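Local coordinates for protein group II chitinase (Ostrinia furnacalis, PDB 6JAV) that probably cleaves chitin at internal bonds as an endochitinase, this chain being the first catalytic domain, of glycosyl hydrolase family 18, of a much longer chitin-binding protein, at residues R20-I31 and L348-R356; M248-T256 and G283-C291. All coordinates share one frame; numbering follows the deposited sequence.

Contact 1 (R20-I31 and L348-R356); sequences RPGIGKYSPEDI and LDLDDYRNR
Tyr353 and Arg354, neighbours in the chain, both donate to the carbonyl oxygen of Lys25, one from each face of its plane. Tyr353 OH comes from above that plane, 2.9 Å from Lys25 O, while Arg354 NH2 lies nearer the plane, 2.8 Å from the same oxygen. The long reach of arginine, extended from CG to NE, makes this grip on the loop 20-31 possible. Arg354 NE adds a second bond, to Ile23 O, modelled at 2.5 Å; that is shorter than a relaxed N-H...O bond, so the exact spacing is doubtful. Beside it, the CD1 methyl of Ile23 rests on Arg356 CD, and Arg356 carries its charge on to Asp292 and Glu277.

Next to the Tyr353 hydroxyl, the rings of Tyr26 and Tyr353 form a T-shaped (edge-to-face) pair, planes at 86°: Tyr26 CD2 points at the centre of the Tyr353 ring. With chi1 at 57°, Tyr353 CG sits between its own backbone N and carbonyl carbon, and the ring reaches back to meet that edge. One face of the Tyr26 ring receives Asp349 CB in a CH-pi contact, and Asp30 CB lies over the opposite face. Both segments are loops that follow strands of the TIM barrel of family 18, 8-14 and 342-346, so the contact joins neighbouring loops beside the ligand pocket.

Arg20, which touches the bound inhibitor, has a planar head that can serve carboxylate and waters together: NH1 forms a salt bridge to Asp349 OD2 at 2.8 Å, in the guanidinium plane but 34° out of that of the carboxylate. Thr14 holds Asp349 OD1. Water 1 accepts from Arg20 NH1 and donates to Gly24 O and Asp349 O; water 2 spans Arg20 NH2 and Asp349 OD2.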
loop_
_atom_site.group_PDB
_atom_site.type_symbol
_atom_site.label_atom_id
_atom_site.label_comp_id
_atom_site.label_asym_id
_atom_site.label_seq_id
_atom_site.Cartn_x
_atom_site.Cartn_y
_atom_site.Cartn_z
ATOM N N ARG A 20 1.297 19.587 2.015
ATOM C CA ARG A 20 -0.147 19.726 1.979
ATOM C C ARG A 20 -0.533 20.893 2.869
ATOM O O ARG A 20 0.133 21.174 3.876
ATOM C CB ARG A 20 -0.814 18.439 2.495
ATOM C CG ARG A 20 -0.676 17.286 1.525
ATOM C CD ARG A 20 -1.436 16.010 1.938
ATOM N NE ARG A 20 -1.151 14.988 0.924
ATOM C CZ ARG A 20 -1.067 13.677 1.169
ATOM N NH1 ARG A 20 -1.265 13.200 2.372
ATOM N NH2 ARG A 20 -0.757 12.850 0.179
ATOM N N PRO A 21 -1.629 21.574 2.534
ATOM C CA PRO A 21 -2.023 22.772 3.284
ATOM C C PRO A 21 -2.718 22.431 4.589
ATOM O O PRO A 21 -3.325 21.365 4.743
ATOM C CB PRO A 21 -3.006 23.455 2.326
ATOM C CG PRO A 21 -3.627 22.321 1.560
ATOM C CD PRO A 21 -2.493 21.318 1.370
ATOM N N GLY A 22 -2.636 23.370 5.534
ATOM C CA GLY A 22 -3.455 23.302 6.733
ATOM C C GLY A 22 -3.373 21.968 7.442
ATOM O O GLY A 22 -2.285 21.418 7.664
ATOM N N ILE A 23 -4.532 21.422 7.806
ATOM C CA ILE A 23 -4.538 20.174 8.557
ATOM C C ILE A 23 -4.080 18.980 7.731
ATOM O O ILE A 23 -3.843 17.920 8.308
ATOM C CB ILE A 23 -5.919 19.883 9.169
ATOM C CG1 ILE A 23 -6.952 19.706 8.076
ATOM C CG2 ILE A 23 -6.287 20.947 10.164
ATOM C CD1 ILE A 23 -8.133 18.923 8.535
ATOM N N GLY A 24 -3.919 19.131 6.417
ATOM C CA GLY A 24 -3.431 18.010 5.632
ATOM C C GLY A 24 -1.943 17.776 5.766
ATOM O O GLY A 24 -1.452 16.713 5.359
ATOM N N LYS A 25 -1.207 18.749 6.288
ATOM C CA LYS A 25 0.221 18.565 6.483
ATOM C C LYS A 25 0.464 17.391 7.431
ATOM O O LYS A 25 -0.201 17.247 8.464
ATOM C CB LYS A 25 0.816 19.854 7.071
ATOM C CG LYS A 25 2.336 19.802 7.241
ATOM C CD LYS A 25 2.853 21.146 7.732
ATOM C CE LYS A 25 4.298 21.058 8.136
ATOM N NZ LYS A 25 4.697 22.334 8.794
ATOM N N TYR A 26 1.417 16.534 7.068
ATOM C CA TYR A 26 1.837 15.432 7.922
ATOM C C TYR A 26 3.361 15.435 7.975
ATOM O O TYR A 26 4.016 15.586 6.935
ATOM C CB TYR A 26 1.317 14.113 7.310
ATOM C CG TYR A 26 1.455 12.900 8.214
ATOM C CD1 TYR A 26 2.658 12.191 8.268
ATOM C CD2 TYR A 26 0.387 12.459 9.013
ATOM C CE1 TYR A 26 2.791 11.091 9.080
ATOM C CE2 TYR A 26 0.506 11.321 9.827
ATOM C CZ TYR A 26 1.724 10.656 9.852
ATOM O OH TYR A 26 1.916 9.541 10.640
ATOM N N SER A 27 3.914 15.308 9.182
ATOM C CA SER A 27 5.361 15.309 9.413
ATOM C C SER A 27 5.762 14.031 10.134
ATOM O O SER A 27 4.902 13.362 10.724
ATOM C CB SER A 27 5.723 16.483 10.334
ATOM O OG SER A 27 5.371 17.730 9.744
ATOM N N PRO A 28 7.055 13.698 10.190
ATOM C CA PRO A 28 7.474 12.495 10.940
ATOM C C PRO A 28 6.974 12.414 12.373
ATOM O O PRO A 28 6.616 11.325 12.842
ATOM C CB PRO A 28 9.009 12.555 10.876
ATOM C CG PRO A 28 9.291 13.251 9.546
ATOM C CD PRO A 28 8.162 14.292 9.413
ATOM N N GLU A 29 6.920 13.535 13.087
ATOM C CA GLU A 29 6.494 13.475 14.477
ATOM C C GLU A 29 4.995 13.266 14.630
ATOM O O GLU A 29 4.541 13.044 15.756
ATOM C CB GLU A 29 6.948 14.733 15.221
ATOM C CG GLU A 29 8.485 14.809 15.365
ATOM C CD GLU A 29 9.204 15.173 14.059
ATOM O OE1 GLU A 29 8.573 15.807 13.162
ATOM O OE2 GLU A 29 10.399 14.807 13.939
ATOM N N ASP A 30 4.221 13.302 13.538
ATOM C CA ASP A 30 2.807 12.936 13.625
ATOM C C ASP A 30 2.587 11.430 13.689
ATOM O O ASP A 30 1.449 11.007 13.952
ATOM C CB ASP A 30 2.040 13.476 12.425
ATOM C CG ASP A 30 1.938 14.987 12.438
ATOM O OD1 ASP A 30 1.575 15.540 13.498
ATOM O OD2 ASP A 30 2.237 15.621 11.400
ATOM N N ILE A 31 3.628 10.625 13.457
ATOM C CA ILE A 31 3.481 9.177 13.551
ATOM C C ILE A 31 3.129 8.807 14.982
ATOM O O ILE A 31 3.779 9.255 15.938
ATOM C CB ILE A 31 4.775 8.484 13.099
ATOM C CG1 ILE A 31 5.070 8.752 11.620
ATOM C CG2 ILE A 31 4.690 6.972 13.359
ATOM C CD1 ILE A 31 6.470 8.282 11.226
ATOM N N LEU A 348 -0.243 6.306 6.452
ATOM C CA LEU A 348 -0.489 6.969 7.739
ATOM C C LEU A 348 -1.197 8.311 7.570
ATOM O O LEU A 348 -2.111 8.643 8.343
ATOM C CB LEU A 348 0.856 7.186 8.441
ATOM C CG LEU A 348 1.427 5.946 9.113
ATOM C CD1 LEU A 348 2.943 6.101 9.379
ATOM C CD2 LEU A 348 0.669 5.632 10.400
ATOM N N ASP A 349 -0.783 9.086 6.572
ATOM C CA ASP A 349 -1.216 10.474 6.421
ATOM C C ASP A 349 -2.575 10.601 5.768
ATOM O O ASP A 349 -3.032 11.728 5.554
ATOM C CB ASP A 349 -0.200 11.199 5.533
ATOM C CG ASP A 349 0.084 10.429 4.257
ATOM O OD1 ASP A 349 0.981 9.548 4.276
ATOM O OD2 ASP A 349 -0.607 10.642 3.244
ATOM N N LEU A 350 -3.253 9.491 5.471
ATOM C CA LEU A 350 -4.544 9.549 4.810
ATOM C C LEU A 350 -5.710 9.224 5.731
ATOM O O LEU A 350 -6.846 9.593 5.407
ATOM C CB LEU A 350 -4.572 8.628 3.575
ATOM C CG LEU A 350 -3.462 8.928 2.536
ATOM C CD1 LEU A 350 -3.370 7.801 1.488
ATOM C CD2 LEU A 350 -3.693 10.278 1.838
ATOM N N ASP A 351 -5.471 8.520 6.835
ATOM C CA ASP A 351 -6.474 8.324 7.883
ATOM C C ASP A 351 -6.756 9.676 8.544
ATOM O O ASP A 351 -6.035 10.650 8.326
ATOM C CB ASP A 351 -5.917 7.303 8.885
ATOM C CG ASP A 351 -6.942 6.729 9.866
ATOM O OD1 ASP A 351 -8.173 6.954 9.758
ATOM O OD2 ASP A 351 -6.451 6.020 10.771
ATOM N N ASP A 352 -7.814 9.749 9.348
ATOM C CA ASP A 352 -8.180 11.008 10.018
ATOM C C ASP A 352 -7.360 11.178 11.302
ATOM O O ASP A 352 -7.862 11.111 12.429
ATOM C CB ASP A 352 -9.681 11.031 10.284
ATOM C CG ASP A 352 -10.158 12.368 10.826
ATOM O OD1 ASP A 352 -9.419 13.376 10.692
ATOM O OD2 ASP A 352 -11.270 12.405 11.405
ATOM N N TYR A 353 -6.054 11.434 11.113
ATOM C CA TYR A 353 -5.139 11.544 12.258
ATOM C C TYR A 353 -5.388 12.797 13.093
ATOM O O TYR A 353 -4.955 12.839 14.251
ATOM C CB TYR A 353 -3.650 11.467 11.815
ATOM C CG TYR A 353 -3.267 12.519 10.787
ATOM C CD1 TYR A 353 -3.531 12.310 9.453
ATOM C CD2 TYR A 353 -2.634 13.706 11.163
ATOM C CE1 TYR A 353 -3.226 13.254 8.504
ATOM C CE2 TYR A 353 -2.311 14.682 10.200
ATOM C CZ TYR A 353 -2.630 14.445 8.882
ATOM O OH TYR A 353 -2.331 15.327 7.853
ATOM N N ARG A 354 -6.087 13.794 12.545
ATOM C CA ARG A 354 -6.387 15.022 13.287
ATOM C C ARG A 354 -7.767 15.022 13.924
ATOM O O ARG A 354 -8.128 16.003 14.587
ATOM C CB ARG A 354 -6.243 16.240 12.376
ATOM C CG ARG A 354 -4.832 16.403 11.885
ATOM C CD ARG A 354 -4.660 17.732 11.297
ATOM N NE ARG A 354 -3.339 17.926 10.713
ATOM C CZ ARG A 354 -2.275 18.327 11.390
ATOM N NH1 ARG A 354 -2.362 18.575 12.692
ATOM N NH2 ARG A 354 -1.122 18.481 10.755
ATOM N N ASN A 355 -8.555 13.955 13.747
ATOM C CA ASN A 355 -9.923 13.909 14.270
ATOM C C ASN A 355 -10.779 15.040 13.698
ATOM O O ASN A 355 -11.582 15.658 14.416
ATOM C CB ASN A 355 -9.944 13.896 15.799
ATOM C CG ASN A 355 -11.272 13.451 16.361
ATOM O OD1 ASN A 355 -12.120 12.904 15.657
ATOM N ND2 ASN A 355 -11.462 13.686 17.645
ATOM N N ARG A 356 -10.599 15.329 12.406
ATOM C CA ARG A 356 -11.450 16.296 11.710
ATOM C C ARG A 356 -12.902 15.836 11.675
ATOM O O ARG A 356 -13.817 16.670 11.532
ATOM C CB ARG A 356 -10.930 16.473 10.282
ATOM C CG ARG A 356 -11.564 17.598 9.488
ATOM C CD ARG A 356 -11.183 17.452 8.034
ATOM N NE ARG A 356 -11.656 18.562 7.214
ATOM C CZ ARG A 356 -11.806 18.497 5.898
ATOM N NH1 ARG A 356 -11.511 17.375 5.249
ATOM N NH2 ARG A 356 -12.244 19.559 5.227
HETATM O O HOH W 1 -2.462 14.337 4.721
HETATM O O HOH W 2 0.225 10.128 0.739
#

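Contact 2 (M248-T256 and G283-C291); sequences MPMYGQSFT and GFLAYYEIC
This is a short antiparallel strand pairing, fully buried, in which 284-286 runs alongside the later part of the long strand 244-257 and then passes directly into the helix beginning at Tyr287. Gly252 and Leu285 are a hydrogen-bonded pair: Gly252 N reaches Leu285 O at 2.8 Å and Leu285 N returns to Gly252 O at 3.1 Å. The pairing is prolonged at one end by Ser254 N to Gly283 O, 2.9 Å, and at the other by Tyr287 N, from the first turn of the helix, to Met250 O.

Glycine suits position 252 because Ile290 CD1 packs on its backbone, 3.6 Å from Gly252 N, where a side chain would collide. Gly283, at phi 92°, adopts a backbone shape that other residues adopt only with difficulty. Its carbonyl also receives a CA-H...O contact from Gln253. Water 3 lies 2.7 Å from Ser254 OG and within bonding distance of Phe284 O, so it probably links the serine to the partner strand.

The aromatic side chains of Tyr251 and Phe284 meet with their planes 22° apart but slid, so that Phe284 CE1 lies over one face of the Tyr251 ring, 3.3 Å from Tyr251 CD2. Phe284 CG is anti to the backbone N, chi1 -180°, which carries its ring across to the tyrosine. Tyr251 OH and Gln253 NE2 both bind Asp199, an inhibitor-pocket residue. Strand 244-257 runs on beyond the barrel and 284-286 pairs with its extension, consistent with the insertion domain of many family 18 chitinases; through Phe284, which touches the inhibitor, the pair forms part of the pocket wall.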
loop_
_atom_site.group_PDB
_atom_site.type_symbol
_atom_site.label_atom_id
_atom_site.label_comp_id
_atom_site.label_asym_id
_atom_site.label_seq_id
_atom_site.Cartn_x
_atom_site.Cartn_y
_atom_site.Cartn_z
ATOM N N MET A 248 -4.629 -2.559 3.405
ATOM C CA MET A 248 -5.915 -1.917 3.570
ATOM C C MET A 248 -5.776 -0.431 3.242
ATOM O O MET A 248 -4.817 0.231 3.705
ATOM C CB MET A 248 -6.431 -2.155 4.988
ATOM C CG MET A 248 -6.928 -3.661 5.272
ATOM S SD MET A 248 -7.078 -3.901 7.030
ATOM C CE MET A 248 -5.370 -4.168 7.451
ATOM N N PRO A 249 -6.668 0.116 2.418
ATOM C CA PRO A 249 -6.563 1.525 1.985
ATOM C C PRO A 249 -7.169 2.488 3.000
ATOM O O PRO A 249 -8.289 2.293 3.488
ATOM C CB PRO A 249 -7.365 1.553 0.675
ATOM C CG PRO A 249 -8.451 0.514 0.903
ATOM C CD PRO A 249 -7.812 -0.584 1.784
ATOM N N MET A 250 -6.424 3.553 3.297
ATOM C CA MET A 250 -6.905 4.664 4.112
ATOM C C MET A 250 -7.456 5.787 3.251
ATOM O O MET A 250 -7.388 6.972 3.639
ATOM C CB MET A 250 -5.756 5.208 4.981
ATOM C CG MET A 250 -5.012 4.127 5.827
ATOM S SD MET A 250 -5.897 3.488 7.253
ATOM C CE MET A 250 -6.696 2.032 6.547
ATOM N N TYR A 251 -7.899 5.459 2.045
ATOM C CA TYR A 251 -8.338 6.428 1.056
ATOM C C TYR A 251 -9.384 5.758 0.174
ATOM O O TYR A 251 -9.618 4.542 0.246
ATOM C CB TYR A 251 -7.145 6.898 0.185
ATOM C CG TYR A 251 -6.590 5.755 -0.650
ATOM C CD1 TYR A 251 -5.647 4.883 -0.119
ATOM C CD2 TYR A 251 -7.048 5.538 -1.950
ATOM C CE1 TYR A 251 -5.162 3.800 -0.863
ATOM C CE2 TYR A 251 -6.604 4.456 -2.695
ATOM C CZ TYR A 251 -5.650 3.603 -2.132
ATOM O OH TYR A 251 -5.165 2.537 -2.863
ATOM N N GLY A 252 -9.991 6.571 -0.683
ATOM C CA GLY A 252 -10.943 6.067 -1.642
ATOM C C GLY A 252 -10.576 6.440 -3.061
ATOM O O GLY A 252 -9.799 7.362 -3.318
ATOM N N GLN A 253 -11.144 5.672 -3.999
ATOM C CA GLN A 253 -11.094 6.001 -5.414
ATOM C C GLN A 253 -12.355 6.769 -5.778
ATOM O O GLN A 253 -13.476 6.343 -5.449
ATOM C CB GLN A 253 -10.989 4.735 -6.265
ATOM C CG GLN A 253 -9.615 4.060 -6.171
ATOM C CD GLN A 253 -8.528 4.746 -6.992
ATOM O OE1 GLN A 253 -8.800 5.551 -7.899
ATOM N NE2 GLN A 253 -7.268 4.417 -6.690
ATOM N N SER A 254 -12.170 7.913 -6.434
ATOM C CA SER A 254 -13.288 8.787 -6.762
ATOM C C SER A 254 -13.516 8.842 -8.264
ATOM O O SER A 254 -12.609 8.619 -9.068
ATOM C CB SER A 254 -13.042 10.203 -6.236
ATOM O OG SER A 254 -12.012 10.782 -6.993
ATOM N N PHE A 255 -14.757 9.162 -8.624
ATOM C CA PHE A 255 -15.222 9.056 -10.003
ATOM C C PHE A 255 -16.182 10.207 -10.285
ATOM O O PHE A 255 -16.950 10.609 -9.408
ATOM C CB PHE A 255 -16.033 7.759 -10.226
ATOM C CG PHE A 255 -15.310 6.463 -9.877
ATOM C CD1 PHE A 255 -15.165 6.071 -8.548
ATOM C CD2 PHE A 255 -14.872 5.601 -10.875
ATOM C CE1 PHE A 255 -14.541 4.879 -8.213
ATOM C CE2 PHE A 255 -14.249 4.394 -10.542
ATOM C CZ PHE A 255 -14.104 4.029 -9.216
ATOM N N THR A 256 -16.134 10.726 -11.518
ATOM C CA THR A 256 -17.168 11.629 -12.034
ATOM C C THR A 256 -18.135 10.787 -12.861
ATOM O O THR A 256 -17.749 10.222 -13.890
ATOM C CB THR A 256 -16.544 12.762 -12.849
ATOM O OG1 THR A 256 -15.735 13.590 -11.990
ATOM C CG2 THR A 256 -17.651 13.656 -13.453
ATOM N N GLY A 283 -9.313 11.663 -8.865
ATOM C CA GLY A 283 -9.551 10.232 -8.718
ATOM C C GLY A 283 -9.218 9.665 -7.352
ATOM O O GLY A 283 -9.418 8.465 -7.123
ATOM N N PHE A 284 -8.743 10.494 -6.429
ATOM C CA PHE A 284 -8.261 10.036 -5.137
ATOM C C PHE A 284 -8.811 10.943 -4.047
ATOM O O PHE A 284 -8.814 12.166 -4.208
ATOM C CB PHE A 284 -6.737 10.166 -5.174
ATOM C CG PHE A 284 -6.032 9.728 -3.918
ATOM C CD1 PHE A 284 -5.602 8.409 -3.757
ATOM C CD2 PHE A 284 -5.735 10.660 -2.922
ATOM C CE1 PHE A 284 -4.906 8.030 -2.598
ATOM C CE2 PHE A 284 -5.047 10.282 -1.771
ATOM C CZ PHE A 284 -4.620 8.975 -1.624
ATOM N N LEU A 285 -9.232 10.369 -2.921
ATOM C CA LEU A 285 -9.565 11.179 -1.747
ATOM C C LEU A 285 -9.078 10.478 -0.485
ATOM O O LEU A 285 -9.282 9.272 -0.319
ATOM C CB LEU A 285 -11.087 11.420 -1.596
ATOM C CG LEU A 285 -11.753 12.297 -2.662
ATOM C CD1 LEU A 285 -13.265 12.257 -2.513
ATOM C CD2 LEU A 285 -11.247 13.746 -2.589
ATOM N N ALA A 286 -8.472 11.231 0.426
ATOM C CA ALA A 286 -8.079 10.650 1.699
ATOM C C ALA A 286 -9.324 10.330 2.522
ATOM O O ALA A 286 -10.385 10.929 2.326
ATOM C CB ALA A 286 -7.227 11.659 2.480
ATOM N N TYR A 287 -9.205 9.378 3.451
ATOM C CA TYR A 287 -10.327 9.116 4.343
ATOM C C TYR A 287 -10.805 10.393 5.035
ATOM O O TYR A 287 -12.010 10.611 5.181
ATOM C CB TYR A 287 -9.998 8.025 5.378
ATOM C CG TYR A 287 -11.195 7.780 6.272
ATOM C CD1 TYR A 287 -12.297 7.086 5.787
ATOM C CD2 TYR A 287 -11.265 8.332 7.538
ATOM C CE1 TYR A 287 -13.431 6.887 6.573
ATOM C CE2 TYR A 287 -12.402 8.147 8.336
ATOM C CZ TYR A 287 -13.465 7.420 7.835
ATOM O OH TYR A 287 -14.612 7.223 8.591
ATOM N N TYR A 288 -9.880 11.271 5.452
ATOM C CA TYR A 288 -10.329 12.483 6.146
ATOM C C TYR A 288 -11.034 13.473 5.221
ATOM O O TYR A 288 -11.752 14.365 5.708
ATOM C CB TYR A 288 -9.179 13.144 6.929
ATOM C CG TYR A 288 -8.046 13.712 6.104
ATOM C CD1 TYR A 288 -8.166 14.953 5.437
ATOM C CD2 TYR A 288 -6.824 13.032 6.010
ATOM C CE1 TYR A 288 -7.123 15.467 4.698
ATOM C CE2 TYR A 288 -5.772 13.540 5.263
ATOM C CZ TYR A 288 -5.921 14.754 4.600
ATOM O OH TYR A 288 -4.873 15.278 3.879
ATOM N N GLU A 289 -10.831 13.364 3.914
ATOM C CA GLU A 289 -11.629 14.134 2.963
ATOM C C GLU A 289 -13.005 13.506 2.762
ATOM O O GLU A 289 -14.024 14.218 2.679
ATOM C CB GLU A 289 -10.863 14.242 1.648
ATOM C CG GLU A 289 -9.617 15.164 1.776
ATOM C CD GLU A 289 -8.706 15.134 0.569
ATOM O OE1 GLU A 289 -8.397 14.041 0.028
ATOM O OE2 GLU A 289 -8.221 16.215 0.143
ATOM N N ILE A 290 -13.060 12.173 2.707
ATOM C CA ILE A 290 -14.334 11.473 2.497
ATOM C C ILE A 290 -15.252 11.647 3.699
ATOM O O ILE A 290 -16.447 11.942 3.555
ATOM C CB ILE A 290 -14.042 9.983 2.222
ATOM C CG1 ILE A 290 -13.290 9.826 0.906
ATOM C CG2 ILE A 290 -15.355 9.171 2.224
ATOM C CD1 ILE A 290 -12.734 8.404 0.710
ATOM N N CYS A 291 -14.721 11.440 4.912
ATOM C CA CYS A 291 -15.588 11.504 6.082
ATOM C C CYS A 291 -16.166 12.906 6.269
ATOM O O CYS A 291 -17.320 13.045 6.706
ATOM C CB CYS A 291 -14.882 10.959 7.327
ATOM S SG CYS A 291 -13.421 11.870 7.897
HETATM O O HOH W 3 -10.683 12.960 -6.160
#

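Contacts 1 and 2 lie with their centres about 15 Å apart and meet directly. Along the chain the order is 20-31, 248-256, 283-291, 348-356, so contact 2 falls wholly between the two halves of contact 1. Strand 342-346, which leads into 348-356, pairs with both 8-14 and 244-257, and thereby places the two contacts side by side around the barrel. Tyr288, at the start of helix 287-296, packs against the backbone of Asp349 and Asp351, while Leu350 CB rests on Met250 O. Cys291 is tied to Cys357, just past contact 1, by a disulfide. Each contact supplies an inhibitor-touching residue, Arg20 and Phe284, to one pocket.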